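Local atomic coordinates of decapping nuclease RAI1 (Candida albicans, PDB entry 5BUD), a protein that removes the NAD cap from the 5' end of RNAs with the help of divalent metal ions, and binds and stimulates the exoribonuclease RAT1. Residues S97-T102 with G215-V220. Residues are numbered along the deposited sequence; the frame is centred on the assembly and turned at random.
Sequences SSDIIT and GNVKLV
D99, just ahead of strand 100-102, uses its carboxylate where a backbone carbonyl would serve in a regular parallel ladder. Its CG lies beside its own backbone N (chi1 -61°), which brings OD1 to the amide of K218: D99 OD1 accepts K218 N at 2.9 Å through the anti lone pair, and the bond is nearly straight. In return K218 O accepts two amides, D99 N from above the carbonyl plane and I100 N within it, the latter at 3.1 Å. S98 holds OG anti to its backbone N (chi1 -180°) and points it forward along its own chain, donating to I100 O at 2.7 Å from above the carbonyl plane; V220 N reaches the same oxygen within that plane at 2.9 Å, so two donors grip it as well. V220 CG2 touches the same serine side chain, 3.5 Å from S98 CB. The ladder then runs on regularly, T102 N giving a bond to V220 O nearly along the C=O axis. I100 and L219 stand side by side on one face, with I100 CD1 4.0 Å from L219 CD2, and helix 322-339 packs against L219; on the other face I101 CG1 lies alongside V220 CB. Strand 131-136 flanks 100-102 in parallel, strand 205-214 flanks 217-220 antiparallel. The contact thus joins strands 100-103 and 217-228 within the mixed beta structure of the RAI1-like PD-(D/E)XK nuclease fold, near the start of strand 217-228, whose later residues E224 and D226 bind manganese.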
loop_
_atom_site.group_PDB
_atom_site.type_symbol
_atom_site.label_atom_id
_atom_site.label_comp_id
_atom_site.label_asym_id
_atom_site.label_seq_id
_atom_site.Cartn_x
_atom_site.Cartn_y
_atom_site.Cartn_z
ATOM N N SER A 97 14.143 7.942 13.754
ATOM C CA SER A 97 14.076 7.004 14.843
ATOM C C SER A 97 12.935 6.037 14.581
ATOM O O SER A 97 11.785 6.443 14.399
ATOM C CB SER A 97 13.910 7.714 16.188
ATOM O OG SER A 97 12.594 8.163 16.344
ATOM N N SER A 98 13.257 4.750 14.568
ATOM C CA SER A 98 12.252 3.718 14.306
ATOM C C SER A 98 12.877 2.376 14.578
ATOM O O SER A 98 14.130 2.234 14.576
ATOM C CB SER A 98 11.786 3.786 12.840
ATOM O OG SER A 98 10.806 2.816 12.512
ATOM N N ASP A 99 12.020 1.383 14.771
ATOM C CA ASP A 99 12.455 -0.009 14.876
ATOM C C ASP A 99 12.443 -0.727 13.546
ATOM O O ASP A 99 13.320 -1.571 13.258
ATOM C CB ASP A 99 11.571 -0.725 15.871
ATOM C CG ASP A 99 11.667 -0.091 17.247
ATOM O OD1 ASP A 99 10.638 0.270 17.812
ATOM O OD2 ASP A 99 12.807 0.080 17.724
ATOM N N ILE A 100 11.442 -0.392 12.737
ATOM C CA ILE A 100 11.203 -1.045 11.445
ATOM C C ILE A 100 11.099 0.005 10.337
ATOM O O ILE A 100 10.490 1.042 10.526
ATOM C CB ILE A 100 9.915 -1.884 11.534
ATOM C CG1 ILE A 100 10.114 -3.023 12.528
ATOM C CG2 ILE A 100 9.533 -2.450 10.171
ATOM C CD1 ILE A 100 8.880 -3.903 12.703
ATOM N N ILE A 101 11.722 -0.245 9.192
ATOM C CA ILE A 101 11.525 0.599 8.037
ATOM C C ILE A 101 11.073 -0.281 6.898
ATOM O O ILE A 101 11.774 -1.232 6.539
ATOM C CB ILE A 101 12.790 1.363 7.680
ATOM C CG1 ILE A 101 13.115 2.378 8.789
ATOM C CG2 ILE A 101 12.671 2.068 6.327
ATOM C CD1 ILE A 101 14.496 3.011 8.603
ATOM N N THR A 102 9.917 0.033 6.317
ATOM C CA THR A 102 9.345 -0.840 5.310
ATOM C C THR A 102 8.336 -0.144 4.414
ATOM O O THR A 102 8.130 1.059 4.504
ATOM C CB THR A 102 8.756 -2.140 5.953
ATOM O OG1 THR A 102 8.490 -3.149 4.943
ATOM C CG2 THR A 102 7.552 -1.862 6.757
ATOM N N GLY A 215 1.705 -0.434 20.111
ATOM C CA GLY A 215 2.339 -0.877 21.354
ATOM C C GLY A 215 3.563 -0.003 21.603
ATOM O O GLY A 215 3.488 1.213 21.508
ATOM N N ASN A 216 4.706 -0.614 21.874
ATOM C CA ASN A 216 5.921 0.153 22.058
ATOM C C ASN A 216 6.856 0.054 20.851
ATOM O O ASN A 216 8.034 0.341 20.974
ATOM C CB ASN A 216 6.640 -0.297 23.342
ATOM C CG ASN A 216 6.940 -1.791 23.348
ATOM O OD1 ASN A 216 7.422 -2.346 22.355
ATOM N ND2 ASN A 216 6.648 -2.450 24.465
ATOM N N VAL A 217 6.343 -0.337 19.687
ATOM C CA VAL A 217 7.184 -0.457 18.484
ATOM C C VAL A 217 6.996 0.736 17.556
ATOM O O VAL A 217 5.889 1.210 17.382
ATOM C CB VAL A 217 6.892 -1.763 17.720
ATOM C CG1 VAL A 217 7.804 -1.880 16.492
ATOM C CG2 VAL A 217 7.117 -2.950 18.628
ATOM N N LYS A 218 8.088 1.226 16.969
ATOM C CA LYS A 218 8.025 2.322 16.002
ATOM C C LYS A 218 8.243 1.808 14.584
ATOM O O LYS A 218 9.161 1.007 14.339
ATOM C CB LYS A 218 9.078 3.389 16.333
ATOM C CG LYS A 218 8.775 4.193 17.599
ATOM C CD LYS A 218 7.308 4.605 17.695
ATOM C CE LYS A 218 6.979 5.384 18.969
ATOM N NZ LYS A 218 6.627 4.454 20.086
ATOM N N LEU A 219 7.393 2.263 13.664
ATOM C CA LEU A 219 7.503 1.875 12.255
ATOM C C LEU A 219 7.499 3.070 11.344
ATOM O O LEU A 219 6.727 3.983 11.554
ATOM C CB LEU A 219 6.355 0.982 11.833
ATOM C CG LEU A 219 6.226 -0.320 12.625
ATOM C CD1 LEU A 219 5.136 -0.137 13.661
ATOM C CD2 LEU A 219 5.901 -1.469 11.670
ATOM N N VAL A 220 8.354 3.019 10.323
ATOM C CA VAL A 220 8.329 3.961 9.221
ATOM C C VAL A 220 7.821 3.214 7.998
ATOM O O VAL A 220 8.352 2.157 7.671
ATOM C CB VAL A 220 9.738 4.539 9.001
ATOM C CG1 VAL A 220 9.827 5.329 7.690
ATOM C CG2 VAL A 220 10.093 5.402 10.201
#